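Local structure of retinol dehydratase (1FMJ) at residues E19-V24 and E215-L221; G29-T33 and E119-I123; H196-Y202 and L304-F310. The protein converts retinol to anhydroretinol, holding the retinoid beside adenosine 3',5'-diphosphate in a fold of the sulfotransferase family. All coordinates share one frame. Residue numbers count along the deposited sequence, not the author numbering.

Contact 1. Residues E19-V24 and E215-L221; sequences EEDKLV and EMFHRGL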
loop_
_atom_site.group_PDB
_atom_site.type_symbol
_atom_site.label_atom_id
_atom_site.label_comp_id
_atom_site.label_asym_id
_atom_site.label_seq_id
_atom_site.Cartn_x
_atom_site.Cartn_y
_atom_site.Cartn_z
ATOM N N GLU A 19 5.644 -23.610 -11.950
ATOM C CA GLU A 19 6.802 -22.721 -11.930
ATOM C C GLU A 19 6.610 -21.519 -11.015
ATOM O O GLU A 19 7.487 -21.189 -10.224
ATOM C CB GLU A 19 7.131 -22.234 -13.346
ATOM C CG GLU A 19 8.396 -21.399 -13.418
ATOM C CD GLU A 19 8.696 -20.903 -14.822
ATOM O OE1 GLU A 19 7.875 -20.132 -15.368
ATOM O OE2 GLU A 19 9.752 -21.281 -15.377
ATOM N N GLU A 20 5.466 -20.860 -11.134
ATOM C CA GLU A 20 5.172 -19.694 -10.311
ATOM C C GLU A 20 5.054 -20.126 -8.851
ATOM O O GLU A 20 5.700 -19.558 -7.966
ATOM C CB GLU A 20 3.859 -19.050 -10.761
ATOM C CG GLU A 20 3.812 -18.682 -12.233
ATOM C CD GLU A 20 2.419 -18.300 -12.687
ATOM O OE1 GLU A 20 1.477 -19.079 -12.426
ATOM O OE2 GLU A 20 2.263 -17.229 -13.309
ATOM N N ASP A 21 4.223 -21.131 -8.607
ATOM C CA ASP A 21 4.028 -21.629 -7.256
ATOM C C ASP A 21 5.367 -22.022 -6.647
ATOM O O ASP A 21 5.562 -21.912 -5.441
ATOM C CB ASP A 21 3.091 -22.840 -7.262
ATOM C CG ASP A 21 2.699 -23.278 -5.862
ATOM O OD1 ASP A 21 1.996 -22.507 -5.173
ATOM O OD2 ASP A 21 3.098 -24.391 -5.446
ATOM N N LYS A 22 6.302 -22.468 -7.475
ATOM C CA LYS A 22 7.590 -22.871 -6.943
ATOM C C LYS A 22 8.389 -21.692 -6.401
ATOM O O LYS A 22 8.940 -21.768 -5.301
ATOM C CB LYS A 22 8.411 -23.619 -7.999
ATOM C CG LYS A 22 9.603 -24.362 -7.400
ATOM C CD LYS A 22 10.193 -25.381 -8.367
ATOM C CE LYS A 22 11.306 -26.192 -7.703
ATOM N NZ LYS A 22 11.912 -27.178 -8.634
ATOM N N LEU A 23 8.452 -20.607 -7.171
ATOM C CA LEU A 23 9.194 -19.421 -6.755
ATOM C C LEU A 23 8.548 -18.737 -5.556
ATOM O O LEU A 23 9.235 -18.161 -4.713
ATOM C CB LEU A 23 9.299 -18.416 -7.903
ATOM C CG LEU A 23 10.015 -17.110 -7.536
ATOM C CD1 LEU A 23 11.470 -17.416 -7.200
ATOM C CD2 LEU A 23 9.928 -16.109 -8.689
ATOM N N VAL A 24 7.226 -18.785 -5.484
ATOM C CA VAL A 24 6.541 -18.164 -4.361
ATOM C C VAL A 24 6.700 -19.011 -3.097
ATOM O O VAL A 24 7.128 -18.513 -2.057
ATOM C CB VAL A 24 5.047 -17.977 -4.652
ATOM C CG1 VAL A 24 4.349 -17.423 -3.426
ATOM C CG2 VAL A 24 4.866 -17.042 -5.827
ATOM N N GLU A 215 13.371 -11.291 -7.542
ATOM C CA GLU A 215 12.973 -12.176 -8.634
ATOM C C GLU A 215 11.451 -12.252 -8.676
ATOM O O GLU A 215 10.828 -12.133 -9.728
ATOM C CB GLU A 215 13.522 -13.587 -8.421
ATOM C CG GLU A 215 15.036 -13.725 -8.522
ATOM C CD GLU A 215 15.573 -13.327 -9.887
ATOM O OE1 GLU A 215 14.835 -13.496 -10.887
ATOM O OE2 GLU A 215 16.736 -12.858 -9.955
ATOM N N MET A 216 10.868 -12.461 -7.502
ATOM C CA MET A 216 9.430 -12.584 -7.341
ATOM C C MET A 216 8.728 -11.286 -7.699
ATOM O O MET A 216 7.799 -11.272 -8.513
ATOM C CB MET A 216 9.127 -12.984 -5.891
ATOM C CG MET A 216 7.658 -12.981 -5.484
ATOM S SD MET A 216 7.413 -13.785 -3.856
ATOM C CE MET A 216 8.727 -13.004 -2.860
ATOM N N PHE A 217 9.195 -10.191 -7.107
ATOM C CA PHE A 217 8.603 -8.883 -7.343
ATOM C C PHE A 217 8.608 -8.390 -8.789
ATOM O O PHE A 217 7.598 -7.868 -9.253
ATOM C CB PHE A 217 9.282 -7.833 -6.473
ATOM C CG PHE A 217 8.761 -6.447 -6.693
ATOM C CD1 PHE A 217 7.584 -6.026 -6.081
ATOM C CD2 PHE A 217 9.446 -5.557 -7.504
ATOM C CE1 PHE A 217 7.102 -4.734 -6.274
ATOM C CE2 PHE A 217 8.968 -4.258 -7.702
ATOM C CZ PHE A 217 7.796 -3.851 -7.085
ATOM N N HIS A 218 9.726 -8.525 -9.504
ATOM C CA HIS A 218 9.744 -8.033 -10.886
ATOM C C HIS A 218 9.097 -8.991 -11.877
ATOM O O HIS A 218 8.840 -8.619 -13.015
ATOM C CB HIS A 218 11.165 -7.663 -11.353
ATOM C CG HIS A 218 12.009 -8.820 -11.796
ATOM N ND1 HIS A 218 12.432 -9.813 -10.937
ATOM C CD2 HIS A 218 12.601 -9.081 -12.988
ATOM C CE1 HIS A 218 13.251 -10.631 -11.576
ATOM N NE2 HIS A 218 13.371 -10.209 -12.822
ATOM N N ARG A 219 8.819 -10.213 -11.438
ATOM C CA ARG A 219 8.178 -11.193 -12.303
ATOM C C ARG A 219 6.668 -11.172 -12.087
ATOM O O ARG A 219 5.940 -12.009 -12.627
ATOM C CB ARG A 219 8.715 -12.601 -12.037
ATOM C CG ARG A 219 10.035 -12.908 -12.731
ATOM C CD ARG A 219 10.239 -14.411 -12.822
ATOM N NE ARG A 219 9.079 -15.069 -13.430
ATOM C CZ ARG A 219 8.941 -16.387 -13.567
ATOM N NH1 ARG A 219 9.897 -17.206 -13.145
ATOM N NH2 ARG A 219 7.833 -16.889 -14.107
ATOM N N GLY A 220 6.207 -10.200 -11.307
ATOM C CA GLY A 220 4.788 -10.084 -11.024
ATOM C C GLY A 220 4.276 -11.211 -10.146
ATOM O O GLY A 220 3.121 -11.639 -10.274
ATOM N N LEU A 221 5.128 -11.700 -9.247
ATOM C CA LEU A 221 4.728 -12.785 -8.356
ATOM C C LEU A 221 4.629 -12.368 -6.890
ATOM O O LEU A 221 4.583 -13.210 -5.993
ATOM C CB LEU A 221 5.669 -13.984 -8.524
ATOM C CG LEU A 221 5.428 -14.693 -9.866
ATOM C CD1 LEU A 221 6.433 -15.807 -10.085
ATOM C CD2 LEU A 221 4.001 -15.231 -9.892
HETATM O O HOH W 1 4.799 -15.539 -14.627
#
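L23 drives its CD2 methyl into the angle between the last turn of helix 210-218 and the chain that leaves it, overlapping M216 (CD2 to M216 CA 3.8 Å) and L221 (CD2 to L221 CD1 3.8 Å). L221 is the counterpart of L23: besides L23 it reaches E20 (L221 CD2 to E20 CB 3.9 Å) and V24 (L221 CB to V24 CG2 4.2 Å), so three residues of the short helix 18-24 share it. The chain is turned to present this leucine by G220, whose phi is positive, while L221 N bonds back to M216 O at 2.8 Å. Polar groups fringe the apolar patch. R219 extends its guanidinium to E19, forming a long salt bridge (NH2 to OE1 3.5 Å) whose hydrogen bond is weak, and a water is held weakly between R219 NH2 and E20 OE2. E20 has firmer partners nearby, the backbone N of N17 and the side chain of R14. F217, on the far side of its helix, packs against helix 187-200. In the principle illustrated, a short helix packs against the C-terminal end of another, with aliphatic contacts inside and a charge pair at the solvent-exposed edge; here helix 18-24, near the N-terminus, joins helix 210-218 of the sulfotransferase fold.

Contact 2. Residues G29-T33 and E119-I123; sequences GAFPT and EYNDI. With CA (calcium ion), chain F; RTL (retinol), chain H.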
loop_
_atom_site.group_PDB
_atom_site.type_symbol
_atom_site.label_atom_id
_atom_site.label_comp_id
_atom_site.label_asym_id
_atom_site.label_seq_id
_atom_site.Cartn_x
_atom_site.Cartn_y
_atom_site.Cartn_z
ATOM N N GLY A 29 6.350 -19.321 1.296
ATOM C CA GLY A 29 5.739 -20.586 1.676
ATOM C C GLY A 29 5.300 -20.727 3.124
ATOM O O GLY A 29 4.206 -21.213 3.399
ATOM N N ALA A 30 6.151 -20.308 4.051
ATOM C CA ALA A 30 5.835 -20.409 5.468
ATOM C C ALA A 30 4.562 -19.642 5.839
ATOM O O ALA A 30 3.800 -20.076 6.706
ATOM C CB ALA A 30 7.013 -19.910 6.294
ATOM N N PHE A 31 4.325 -18.506 5.193
ATOM C CA PHE A 31 3.137 -17.725 5.514
ATOM C C PHE A 31 1.890 -18.497 5.115
ATOM O O PHE A 31 1.833 -19.073 4.037
ATOM C CB PHE A 31 3.159 -16.378 4.803
ATOM C CG PHE A 31 2.134 -15.422 5.326
ATOM C CD1 PHE A 31 2.187 -14.989 6.651
ATOM C CD2 PHE A 31 1.096 -14.974 4.510
ATOM C CE1 PHE A 31 1.216 -14.123 7.157
ATOM C CE2 PHE A 31 0.127 -14.110 5.007
ATOM C CZ PHE A 31 0.187 -13.684 6.333
ATOM N N PRO A 32 0.863 -18.502 5.981
ATOM C CA PRO A 32 -0.400 -19.210 5.745
ATOM C C PRO A 32 -1.256 -18.822 4.541
ATOM O O PRO A 32 -1.696 -19.693 3.797
ATOM C CB PRO A 32 -1.153 -19.018 7.064
ATOM C CG PRO A 32 -0.046 -18.935 8.073
ATOM C CD PRO A 32 0.920 -18.004 7.366
ATOM N N THR A 33 -1.507 -17.533 4.350
ATOM C CA THR A 33 -2.349 -17.098 3.235
ATOM C C THR A 33 -1.687 -17.335 1.877
ATOM O O THR A 33 -0.509 -17.036 1.697
ATOM C CB THR A 33 -2.702 -15.604 3.359
ATOM O OG1 THR A 33 -3.069 -15.308 4.713
ATOM C CG2 THR A 33 -3.866 -15.264 2.454
ATOM N N GLU A 119 -2.763 -21.331 12.145
ATOM C CA GLU A 119 -1.460 -21.310 11.486
ATOM C C GLU A 119 -0.645 -20.018 11.552
ATOM O O GLU A 119 0.572 -20.043 11.357
ATOM C CB GLU A 119 -1.642 -21.687 10.021
ATOM C CG GLU A 119 -2.294 -23.042 9.821
ATOM C CD GLU A 119 -2.679 -23.284 8.385
ATOM O OE1 GLU A 119 -1.846 -23.014 7.496
ATOM O OE2 GLU A 119 -3.811 -23.750 8.139
ATOM N N TYR A 120 -1.290 -18.896 11.845
ATOM C CA TYR A 120 -0.576 -17.625 11.855
ATOM C C TYR A 120 0.387 -17.310 12.984
ATOM O O TYR A 120 1.418 -16.674 12.748
ATOM C CB TYR A 120 -1.567 -16.478 11.712
ATOM C CG TYR A 120 -2.284 -16.499 10.391
ATOM C CD1 TYR A 120 -3.570 -17.019 10.284
ATOM C CD2 TYR A 120 -1.675 -16.006 9.245
ATOM C CE1 TYR A 120 -4.235 -17.042 9.063
ATOM C CE2 TYR A 120 -2.328 -16.022 8.022
ATOM C CZ TYR A 120 -3.608 -16.539 7.938
ATOM O OH TYR A 120 -4.268 -16.536 6.741
ATOM N N ASN A 121 0.071 -17.721 14.204
ATOM C CA ASN A 121 0.967 -17.423 15.311
ATOM C C ASN A 121 2.230 -18.262 15.238
ATOM O O ASN A 121 3.223 -17.966 15.900
ATOM C CB ASN A 121 0.254 -17.644 16.644
ATOM C CG ASN A 121 -0.655 -18.842 16.618
ATOM O OD1 ASN A 121 -0.198 -19.985 16.554
ATOM N ND2 ASN A 121 -1.963 -18.587 16.648
ATOM N N ASP A 122 2.188 -19.299 14.411
ATOM C CA ASP A 122 3.321 -20.193 14.237
ATOM C C ASP A 122 4.448 -19.550 13.426
ATOM O O ASP A 122 5.552 -20.090 13.342
ATOM C CB ASP A 122 2.858 -21.486 13.561
ATOM C CG ASP A 122 1.734 -22.177 14.324
ATOM O OD1 ASP A 122 1.485 -21.810 15.500
ATOM O OD2 ASP A 122 1.103 -23.098 13.759
ATOM N N ILE A 123 4.174 -18.394 12.834
ATOM C CA ILE A 123 5.184 -17.703 12.040
ATOM C C ILE A 123 6.016 -16.810 12.954
ATOM O O ILE A 123 6.989 -16.192 12.517
ATOM C CB ILE A 123 4.537 -16.822 10.944
ATOM C CG1 ILE A 123 3.807 -15.637 11.587
ATOM C CG2 ILE A 123 3.575 -17.657 10.103
ATOM C CD1 ILE A 123 3.037 -14.773 10.603
HETATM CA CA CA F . -0.987 -22.274 16.372
HETATM C C1 RTL H . -0.276 -10.812 10.247
HETATM C C2 RTL H . -0.590 -12.340 10.152
HETATM C C3 RTL H . -2.073 -12.655 10.306
HETATM C C4 RTL H . -3.312 -11.809 10.587
HETATM C C5 RTL H . -2.812 -10.364 10.663
HETATM C C6 RTL H . -1.507 -9.867 10.518
HETATM C C7 RTL H . -1.178 -8.420 10.606
HETATM C C8 RTL H . -1.316 -7.538 9.573
HETATM C C9 RTL H . -0.992 -6.107 9.649
HETATM C C10 RTL H . -1.188 -5.346 8.511
HETATM C C11 RTL H . -0.958 -3.904 8.274
HETATM C C12 RTL H . -0.266 -3.687 7.105
HETATM C C13 RTL H . 0.236 -2.503 6.376
HETATM C C14 RTL H . 0.928 -2.331 5.211
HETATM C C15 RTL H . 0.179 -2.086 3.967
HETATM O O1 RTL H . -0.059 -0.759 3.763
HETATM C C16 RTL H . 0.394 -10.595 8.876
HETATM C C17 RTL H . 0.814 -10.763 11.329
HETATM C C18 RTL H . -3.996 -9.435 10.972
HETATM C C19 RTL H . -0.455 -5.511 10.964
HETATM C C20 RTL H . -0.167 -1.275 7.209
#
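This is a loop-to-loop contact lining the retinol pocket: G29-T33 lies between helix 18-24 and strand 35-38, and E119-I123 between strand 104-105 and helix 132-142. P32 occupies the middle, with its CB over one face of the Y120 ring in a CH-pi contact, 3.7 Å from the ring centroid, and its CD against I123 CG2 at 3.8 Å. F31 meets the same tyrosine as an offset edge-to-face pair, the edge of Y120 directed at the face of F31 with centroids 5.6 Å apart and planes at 64°; F31 CE1 also reaches I123 CD1 at 4.0 Å. Both aromatic residues touch retinol, Y120 CD2 at 3.5 Å from C3 and F31 CE1 at 3.9 Å from C2. Beyond the rings, Y120 OH donates to T33 OG1 at 2.7 Å; T33 is further bonded to I111 O, and Y120 OH to D113 N. On the outer side of the turn, N121 OD1 (2.4 Å) and D122 OD1 (2.7 Å) bind calcium, the site being completed by E118 O. The chemistry implies a division of roles: ring carbons of F31 and Y120 meet the hydrocarbon ring of retinol, whereas the tyrosine hydroxyl is already satisfied by protein, and the calcium ligands N121 and D122 make no contact with 29-33.

Contact 3. Residues H196-Y202 and L304-F310; sequences HHARLLY and LADGEHF. With RTL (retinol), chain H.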
loop_
_atom_site.group_PDB
_atom_site.type_symbol
_atom_site.label_atom_id
_atom_site.label_comp_id
_atom_site.label_asym_id
_atom_site.label_seq_id
_atom_site.Cartn_x
_atom_site.Cartn_y
_atom_site.Cartn_z
ATOM N N HIS A 196 11.648 -5.293 3.200
ATOM C CA HIS A 196 11.694 -5.017 4.632
ATOM C C HIS A 196 10.351 -5.089 5.310
ATOM O O HIS A 196 10.249 -5.515 6.463
ATOM C CB HIS A 196 12.300 -3.643 4.887
ATOM C CG HIS A 196 13.789 -3.625 4.805
ATOM N ND1 HIS A 196 14.591 -4.168 5.785
ATOM C CD2 HIS A 196 14.624 -3.148 3.853
ATOM C CE1 HIS A 196 15.858 -4.024 5.440
ATOM N NE2 HIS A 196 15.905 -3.409 4.271
ATOM N N HIS A 197 9.323 -4.637 4.601
ATOM C CA HIS A 197 7.971 -4.667 5.121
ATOM C C HIS A 197 7.500 -6.113 5.271
ATOM O O HIS A 197 6.751 -6.432 6.202
ATOM C CB HIS A 197 7.050 -3.895 4.181
ATOM C CG HIS A 197 5.604 -3.949 4.562
ATOM N ND1 HIS A 197 4.735 -4.889 4.051
ATOM C CD2 HIS A 197 4.873 -3.176 5.398
ATOM C CE1 HIS A 197 3.530 -4.693 4.558
ATOM N NE2 HIS A 197 3.588 -3.660 5.379
ATOM N N ALA A 198 7.938 -6.984 4.361
ATOM C CA ALA A 198 7.553 -8.391 4.431
ATOM C C ALA A 198 8.249 -9.001 5.646
ATOM O O ALA A 198 7.696 -9.865 6.327
ATOM C CB ALA A 198 7.950 -9.123 3.160
ATOM N N ARG A 199 9.464 -8.543 5.917
ATOM C CA ARG A 199 10.212 -9.019 7.077
ATOM C C ARG A 199 9.498 -8.564 8.354
ATOM O O ARG A 199 9.369 -9.322 9.312
ATOM C CB ARG A 199 11.637 -8.457 7.058
ATOM C CG ARG A 199 12.616 -9.192 6.140
ATOM C CD ARG A 199 13.631 -9.977 6.961
ATOM N NE ARG A 199 14.696 -10.549 6.139
ATOM C CZ ARG A 199 14.598 -11.681 5.446
ATOM N NH1 ARG A 199 13.478 -12.390 5.469
ATOM N NH2 ARG A 199 15.621 -12.089 4.711
ATOM N N LEU A 200 9.026 -7.322 8.347
ATOM C CA LEU A 200 8.328 -6.738 9.490
ATOM C C LEU A 200 7.154 -7.578 9.994
ATOM O O LEU A 200 6.989 -7.766 11.200
ATOM C CB LEU A 200 7.817 -5.340 9.128
ATOM C CG LEU A 200 6.936 -4.590 10.138
ATOM C CD1 LEU A 200 7.791 -4.045 11.280
ATOM C CD2 LEU A 200 6.217 -3.438 9.450
ATOM N N LEU A 201 6.339 -8.076 9.066
ATOM C CA LEU A 201 5.160 -8.857 9.419
ATOM C C LEU A 201 5.349 -10.366 9.343
ATOM O O LEU A 201 4.371 -11.116 9.362
ATOM C CB LEU A 201 3.989 -8.431 8.529
ATOM C CG LEU A 201 3.781 -6.912 8.513
ATOM C CD1 LEU A 201 2.632 -6.524 7.563
ATOM C CD2 LEU A 201 3.500 -6.434 9.929
ATOM N N TYR A 202 6.605 -10.803 9.259
ATOM C CA TYR A 202 6.926 -12.221 9.190
ATOM C C TYR A 202 6.321 -12.889 7.959
ATOM O O TYR A 202 5.946 -14.054 8.015
ATOM C CB TYR A 202 6.427 -12.948 10.447
ATOM C CG TYR A 202 7.084 -12.500 11.735
ATOM C CD1 TYR A 202 6.417 -11.661 12.636
ATOM C CD2 TYR A 202 8.388 -12.888 12.039
ATOM C CE1 TYR A 202 7.041 -11.219 13.808
ATOM C CE2 TYR A 202 9.016 -12.450 13.198
ATOM C CZ TYR A 202 8.343 -11.619 14.074
ATOM O OH TYR A 202 8.990 -11.174 15.202
ATOM N N LEU A 304 5.291 -7.773 15.263
ATOM C CA LEU A 304 6.271 -7.048 14.465
ATOM C C LEU A 304 7.635 -7.661 14.742
ATOM O O LEU A 304 7.966 -7.937 15.888
ATOM C CB LEU A 304 6.305 -5.568 14.841
ATOM C CG LEU A 304 5.051 -4.717 14.660
ATOM C CD1 LEU A 304 5.424 -3.269 14.923
ATOM C CD2 LEU A 304 4.477 -4.884 13.260
ATOM N N ALA A 305 8.425 -7.868 13.695
ATOM C CA ALA A 305 9.753 -8.450 13.848
ATOM C C ALA A 305 10.756 -7.451 14.407
ATOM O O ALA A 305 10.710 -6.259 14.069
ATOM C CB ALA A 305 10.241 -8.968 12.502
ATOM N N ASP A 306 11.662 -7.927 15.263
ATOM C CA ASP A 306 12.690 -7.058 15.833
ATOM C C ASP A 306 13.555 -6.543 14.688
ATOM O O ASP A 306 13.813 -7.267 13.732
ATOM C CB ASP A 306 13.617 -7.816 16.793
ATOM C CG ASP A 306 12.883 -8.465 17.954
ATOM O OD1 ASP A 306 11.879 -7.898 18.437
ATOM O OD2 ASP A 306 13.335 -9.545 18.399
ATOM N N GLY A 307 14.006 -5.299 14.787
ATOM C CA GLY A 307 14.863 -4.755 13.746
ATOM C C GLY A 307 14.165 -4.308 12.476
ATOM O O GLY A 307 14.813 -4.115 11.445
ATOM N N GLU A 308 12.849 -4.151 12.537
ATOM C CA GLU A 308 12.080 -3.703 11.381
ATOM C C GLU A 308 11.050 -2.696 11.851
ATOM O O GLU A 308 10.495 -2.831 12.940
ATOM C CB GLU A 308 11.386 -4.882 10.696
ATOM C CG GLU A 308 12.318 -5.717 9.845
ATOM C CD GLU A 308 12.714 -5.016 8.551
ATOM O OE1 GLU A 308 12.407 -3.812 8.378
ATOM O OE2 GLU A 308 13.332 -5.674 7.700
ATOM N N HIS A 309 10.806 -1.688 11.026
ATOM C CA HIS A 309 9.869 -0.633 11.358
ATOM C C HIS A 309 9.020 -0.266 10.145
ATOM O O HIS A 309 9.469 -0.391 9.008
ATOM C CB HIS A 309 10.653 0.590 11.841
ATOM C CG HIS A 309 11.477 0.322 13.064
ATOM N ND1 HIS A 309 10.940 0.313 14.335
ATOM C CD2 HIS A 309 12.781 -0.014 13.205
ATOM C CE1 HIS A 309 11.879 -0.017 15.205
ATOM N NE2 HIS A 309 13.005 -0.220 14.545
ATOM N N PHE A 310 7.800 0.192 10.405
ATOM C CA PHE A 310 6.874 0.600 9.352
ATOM C C PHE A 310 7.420 1.840 8.636
ATOM O O PHE A 310 7.355 1.936 7.419
ATOM C CB PHE A 310 5.502 0.901 9.953
ATOM C CG PHE A 310 4.437 1.113 8.927
ATOM C CD1 PHE A 310 4.064 0.077 8.074
ATOM C CD2 PHE A 310 3.828 2.356 8.783
ATOM C CE1 PHE A 310 3.103 0.282 7.089
ATOM C CE2 PHE A 310 2.867 2.569 7.802
ATOM C CZ PHE A 310 2.506 1.525 6.953
HETATM C C1 RTL H . -0.276 -10.812 10.247
HETATM C C2 RTL H . -0.590 -12.340 10.152
HETATM C C3 RTL H . -2.073 -12.655 10.306
HETATM C C4 RTL H . -3.312 -11.809 10.587
HETATM C C5 RTL H . -2.812 -10.364 10.663
HETATM C C6 RTL H . -1.507 -9.867 10.518
HETATM C C7 RTL H . -1.178 -8.420 10.606
HETATM C C8 RTL H . -1.316 -7.538 9.573
HETATM C C9 RTL H . -0.992 -6.107 9.649
HETATM C C10 RTL H . -1.188 -5.346 8.511
HETATM C C11 RTL H . -0.958 -3.904 8.274
HETATM C C12 RTL H . -0.266 -3.687 7.105
HETATM C C13 RTL H . 0.236 -2.503 6.376
HETATM C C14 RTL H . 0.928 -2.331 5.211
HETATM C C15 RTL H . 0.179 -2.086 3.967
HETATM O O1 RTL H . -0.059 -0.759 3.763
HETATM C C16 RTL H . 0.394 -10.595 8.876
HETATM C C17 RTL H . 0.814 -10.763 11.329
HETATM C C18 RTL H . -3.996 -9.435 10.972
HETATM C C19 RTL H . -0.455 -5.511 10.964
HETATM C C20 RTL H . -0.167 -1.275 7.209
HETATM O O HOH W 2 7.374 -10.572 17.177
HETATM O O HOH W 3 11.697 -10.827 15.653
#
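H196 ND1 donates to E308 OE2 at 2.7 Å, a His-carboxylate hydrogen bond, and the other ring nitrogen, NE2, is bonded to Y322. The second direct bond is made by backbone: A305 N donates to L200 O at 2.9 Å, using a carbonyl at the C-terminal end of helix 187-200, where helical bonding is running out. The same oxygen receives a CA-H...O contact from L304 CA at 3.4 Å. That helix ends in a Schellman motif, with Y202 as the positive-phi C' residue and its N bonded to R199 O. The Y202 ring covers A305, whose CB lies over one ring face 4.0 Å from the centroid. Its hydroxyl is joined to the loop through two waters, one accepting from Y202 OH (2.6 Å) and donating to L304 O, the other donating to Y202 OH (2.8 Å) and accepting from D306 N. From A305 to E308 the loop makes a type II turn with G307 at positive phi, which returns E308 to the helix. Within the bend, L200 fills the apolar space, its CD1 near L304 CD2 (4.0 Å) and its CD2 near F310 CD1 (4.3 Å), while L304 CD2 also meets L201 CD2 at 3.8 Å. At the inner end, H197 NE2 lies 3.0 Å from retinol C14 and F310 CE1 3.6 Å from C20; F310 further forms a cation-pi pair with R73. A helix ending in a Schellman motif, with a folded-back loop bonded to its last turn, thus forms part of the retinol pocket wall, close to the nucleotide site.

How the contacts relate
Contacts 2 and 3, with centres 15 Å apart, attend different parts of one retinol: 29-33/119-123 meets its ring at C2 and C3, and 196-202/304-310 its chain near the hydroxyl end, where H164 and K162 bond the ligand. They also touch directly, I123 O lying 3.6 Å from Y202 CD2 and F31 CD1 4.1 Å from Y202 O. F310 carries contact 3 on to the nucleotide, its side chain about 4 Å from adenosine 3',5'-diphosphate. Contact 1 lies away from both ligands, its centre 19 Å from that of contact 2 and 21 Å from that of contact 3, yet helix 18-24 leads into 29-33, and helices 187-200 and 210-218 are consecutive.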